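Pullulanase (Bacillus acidopullulyticus, PDB 2WAN) hydrolyses the alpha-1,6-glucosidic branch linkages of pullulan and probably of related starch polysaccharides, as a debranching glycoside hydrolase of the alpha-amylase type. Local coordinates at residues A[609-614]-A[637-642]. Sequence-based numbering, arbitrary orientation.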
ATOM      1  N   TYR A 609      -9.884  -1.698 -14.614  1.00 11.08           N
ATOM      2  CA  TYR A 609     -10.633  -0.666 -15.340  1.00 10.86           C
ATOM      3  C   TYR A 609      -9.692   0.483 -15.723  1.00 11.13           C
ATOM      4  O   TYR A 609      -9.722   0.953 -16.876  1.00 10.95           O
ATOM      5  CB  TYR A 609     -11.807  -0.131 -14.498  1.00 10.59           C
ATOM      6  CG  TYR A 609     -12.446   1.102 -15.099  1.00 10.00           C
ATOM      7  CD1 TYR A 609     -13.216   1.017 -16.277  1.00 13.64           C
ATOM      8  CD2 TYR A 609     -12.276   2.359 -14.514  1.00 12.21           C
ATOM      9  CE1 TYR A 609     -13.815   2.157 -16.832  1.00 10.90           C
ATOM     10  CE2 TYR A 609     -12.858   3.512 -15.072  1.00 14.09           C
ATOM     11  CZ  TYR A 609     -13.626   3.400 -16.232  1.00 10.67           C
ATOM     12  OH  TYR A 609     -14.189   4.529 -16.793  1.00 11.03           O
ATOM     13  N   TRP A 610      -8.880   0.954 -14.772  1.00 10.58           N
ATOM     14  CA  TRP A 610      -7.957   2.050 -15.086  1.00 11.80           C
ATOM     15  C   TRP A 610      -6.949   1.681 -16.188  1.00 11.86           C
ATOM     16  O   TRP A 610      -6.662   2.482 -17.091  1.00 10.84           O
ATOM     17  CB  TRP A 610      -7.257   2.565 -13.818  1.00 10.46           C
ATOM     18  CG  TRP A 610      -8.182   3.453 -13.032  1.00 10.06           C
ATOM     19  CD1 TRP A 610      -8.951   3.088 -11.964  1.00 12.47           C
ATOM     20  CD2 TRP A 610      -8.488   4.829 -13.299  1.00  8.44           C
ATOM     21  NE1 TRP A 610      -9.698   4.158 -11.521  1.00 10.15           N
ATOM     22  CE2 TRP A 610      -9.438   5.241 -12.329  1.00  9.37           C
ATOM     23  CE3 TRP A 610      -8.048   5.758 -14.265  1.00  8.78           C
ATOM     24  CZ2 TRP A 610      -9.953   6.550 -12.280  1.00  9.65           C
ATOM     25  CZ3 TRP A 610      -8.555   7.077 -14.219  1.00  8.57           C
ATOM     26  CH2 TRP A 610      -9.504   7.454 -13.226  1.00 10.42           C
ATOM     27  N   VAL A 611      -6.417   0.466 -16.141  1.00 10.29           N
ATOM     28  CA  VAL A 611      -5.523   0.031 -17.220  1.00 10.38           C
ATOM     29  C   VAL A 611      -6.280  -0.101 -18.550  1.00 11.21           C
ATOM     30  O   VAL A 611      -5.827   0.378 -19.587  1.00 11.07           O
ATOM     31  CB  VAL A 611      -4.834  -1.302 -16.859  1.00  9.94           C
ATOM     32  CG1 VAL A 611      -4.134  -1.896 -18.104  1.00 12.34           C
ATOM     33  CG2 VAL A 611      -3.827  -1.061 -15.694  1.00  8.99           C
ATOM     34  N   ASN A 612      -7.430  -0.771 -18.527  1.00 10.96           N
ATOM     35  CA  ASN A 612      -8.152  -1.031 -19.775  1.00 13.16           C
ATOM     36  C   ASN A 612      -8.735   0.235 -20.414  1.00 13.55           C
ATOM     37  O   ASN A 612      -8.581   0.448 -21.621  1.00 13.48           O
ATOM     38  CB  ASN A 612      -9.239  -2.080 -19.557  1.00 12.92           C
ATOM     39  CG  ASN A 612      -8.682  -3.498 -19.364  1.00 23.10           C
ATOM     40  OD1 ASN A 612      -7.656  -3.891 -19.949  1.00 23.88           O
ATOM     41  ND2 ASN A 612      -9.376  -4.279 -18.537  1.00 23.85           N
ATOM     42  N   GLU A 613      -9.369   1.092 -19.608  1.00  9.15           N
ATOM     43  CA  GLU A 613     -10.050   2.270 -20.152  1.00 10.54           C
ATOM     44  C   GLU A 613      -9.115   3.455 -20.405  1.00  8.07           C
ATOM     45  O   GLU A 613      -9.264   4.186 -21.421  1.00 10.41           O
ATOM     46  CB  GLU A 613     -11.200   2.696 -19.219  1.00  7.48           C
ATOM     47  CG  GLU A 613     -12.061   3.833 -19.715  1.00 10.32           C
ATOM     48  CD  GLU A 613     -12.865   3.480 -20.980  1.00 13.24           C
ATOM     49  OE1 GLU A 613     -13.201   2.282 -21.171  1.00 13.59           O
ATOM     50  OE2 GLU A 613     -13.153   4.406 -21.766  1.00 13.37           O
ATOM     51  N   TYR A 614      -8.159   3.661 -19.489  1.00  9.32           N
ATOM     52  CA  TYR A 614      -7.270   4.832 -19.558  1.00  9.72           C
ATOM     53  C   TYR A 614      -5.842   4.539 -20.025  1.00  8.52           C
ATOM     54  O   TYR A 614      -5.098   5.468 -20.263  1.00 10.45           O
ATOM     55  CB  TYR A 614      -7.240   5.597 -18.219  1.00  8.20           C
ATOM     56  CG  TYR A 614      -8.560   6.270 -17.848  1.00 11.59           C
ATOM     57  CD1 TYR A 614      -8.774   7.644 -18.091  1.00  9.45           C
ATOM     58  CD2 TYR A 614      -9.593   5.537 -17.251  1.00 10.51           C
ATOM     59  CE1 TYR A 614      -9.994   8.256 -17.755  1.00  9.27           C
ATOM     60  CE2 TYR A 614     -10.807   6.144 -16.904  1.00 10.29           C
ATOM     61  CZ  TYR A 614     -10.989   7.501 -17.163  1.00  8.15           C
ATOM     62  OH  TYR A 614     -12.163   8.093 -16.797  1.00 10.52           O
ATOM     63  N   ASN A 637      -0.644 -10.516 -10.507  1.00 13.00           N
ATOM     64  CA  ASN A 637      -0.958 -11.589 -11.453  1.00 13.61           C
ATOM     65  C   ASN A 637      -1.989 -11.186 -12.515  1.00 13.63           C
ATOM     66  O   ASN A 637      -1.812 -11.489 -13.694  1.00 15.67           O
ATOM     67  CB  ASN A 637      -1.382 -12.860 -10.703  1.00 13.53           C
ATOM     68  CG  ASN A 637      -0.226 -13.507  -9.941  1.00 19.40           C
ATOM     69  OD1 ASN A 637       0.936 -13.150 -10.126  1.00 22.82           O
ATOM     70  ND2 ASN A 637      -0.548 -14.452  -9.068  1.00 20.15           N
ATOM     71  N   GLU A 638      -3.062 -10.514 -12.100  1.00 13.57           N
ATOM     72  CA  GLU A 638      -4.099 -10.088 -13.047  1.00 15.89           C
ATOM     73  C   GLU A 638      -3.573  -9.053 -14.030  1.00 15.71           C
ATOM     74  O   GLU A 638      -3.774  -9.177 -15.247  1.00 15.86           O
ATOM     75  CB  GLU A 638      -5.334  -9.543 -12.325  1.00 15.67           C
ATOM     76  CG  GLU A 638      -6.154 -10.617 -11.626  1.00 21.42           C
ATOM     77  CD  GLU A 638      -7.541 -10.156 -11.219  1.00 26.38           C
ATOM     78  OE1 GLU A 638      -7.966  -9.030 -11.588  1.00 24.42           O
ATOM     79  OE2 GLU A 638      -8.208 -10.944 -10.514  1.00 23.95           O
ATOM     80  N   LEU A 639      -2.880  -8.038 -13.511  1.00 14.66           N
ATOM     81  CA  LEU A 639      -2.383  -7.001 -14.401  1.00 13.54           C
ATOM     82  C   LEU A 639      -1.254  -7.494 -15.316  1.00 14.87           C
ATOM     83  O   LEU A 639      -1.206  -7.095 -16.487  1.00 15.34           O
ATOM     84  CB  LEU A 639      -1.991  -5.732 -13.639  1.00 14.83           C
ATOM     85  CG  LEU A 639      -3.169  -5.072 -12.913  1.00 13.01           C
ATOM     86  CD1 LEU A 639      -2.649  -3.867 -12.151  1.00 13.39           C
ATOM     87  CD2 LEU A 639      -4.317  -4.679 -13.875  1.00 13.86           C
ATOM     88  N   HIS A 640      -0.379  -8.371 -14.813  1.00 13.37           N
ATOM     89  CA  HIS A 640       0.723  -8.884 -15.653  1.00 12.43           C
ATOM     90  C   HIS A 640       0.211  -9.840 -16.737  1.00 17.07           C
ATOM     91  O   HIS A 640       0.843 -10.014 -17.775  1.00 15.98           O
ATOM     92  CB  HIS A 640       1.838  -9.536 -14.818  1.00 11.81           C
ATOM     93  CG  HIS A 640       2.630  -8.556 -13.996  1.00 11.43           C
ATOM     94  ND1 HIS A 640       3.084  -7.353 -14.492  1.00 20.46           N
ATOM     95  CD2 HIS A 640       3.049  -8.613 -12.708  1.00 11.17           C
ATOM     96  CE1 HIS A 640       3.749  -6.708 -13.542  1.00 13.44           C
ATOM     97  NE2 HIS A 640       3.747  -7.455 -12.452  1.00 17.33           N
ATOM     98  N   ALA A 641      -0.945 -10.445 -16.493  1.00 16.78           N
ATOM     99  CA  ALA A 641      -1.612 -11.238 -17.533  1.00 20.44           C
ATOM    100  C   ALA A 641      -2.080 -10.375 -18.709  1.00 20.94           C
ATOM    101  O   ALA A 641      -2.106 -10.840 -19.852  1.00 25.73           O
ATOM    102  CB  ALA A 641      -2.782 -12.044 -16.941  1.00 19.17           C
ATOM    103  N   ILE A 642      -2.449  -9.127 -18.426  1.00 18.73           N
ATOM    104  CA  ILE A 642      -2.813  -8.169 -19.472  1.00 20.68           C
ATOM    105  C   ILE A 642      -1.534  -7.707 -20.180  1.00 20.80           C
ATOM    106  O   ILE A 642      -1.446  -7.734 -21.407  1.00 20.82           O
ATOM    107  CB  ILE A 642      -3.581  -6.974 -18.867  1.00 20.56           C
ATOM    108  CG1 ILE A 642      -4.955  -7.441 -18.372  1.00 23.95           C
ATOM    109  CG2 ILE A 642      -3.718  -5.796 -19.877  1.00 23.46           C
ATOM    110  CD1 ILE A 642      -5.561  -6.527 -17.375  1.00 31.42           C
TER
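Two neighbouring helices on the outside of the (beta/alpha)8 barrel, 597-614 and 629-642, meet near their C-terminal ends, where Val611 packs against Leu639 and Ile642. Segments 609-614 and 637-642 run 23° from parallel with axes 11.3 Å apart, a wide spacing at which side-chain ends alone meet, burying 149 Å² in all. Val611 points toward the second helix and gives one methyl to each partner. Val611 CG2 lies 4.1 Å from Leu639 CD2, and Val611 CG1 lies 4.3 Å from Ile642 CG2. With CG1 anti to the backbone N (chi1 168°) and CG2 anti to the carbonyl carbon, the methyls branching from CB face Ile642 and Leu639 respectively. Beta-branched valine is compact enough for a buried site yet reaches two neighbours at once. Leu639 starts from a less direct position, but chi1 (-62°) sets CG anti to the carbonyl carbon, and of its two methyls CD2 is the one that meets Val611; leucine suits a buried site facing both the helix and the sheet. Ile642, three residues on and thus on nearly the same helical face, continues the apolar strip toward solvent. Its CD1 reaches the amide of Asn612, 4.2 Å from OD1, a van der Waals contact at the exposed margin, where a polar residue is at home. Below this layer, Phe619 of barrel strand 618-621 touches both Val611 and Leu639, closing the inner side. One turn earlier on the first helix, Asn608 ND2 donates a hydrogen bond to Glu638 OE1, adding a polar link between the helices. Helix 597-614 leads into strand 618-621, which is followed by helix 629-642, and the contact therefore joins two successive outer helices over the strand between them, the packing characteristic of the TIM barrel in alpha-amylase-type catalytic domains.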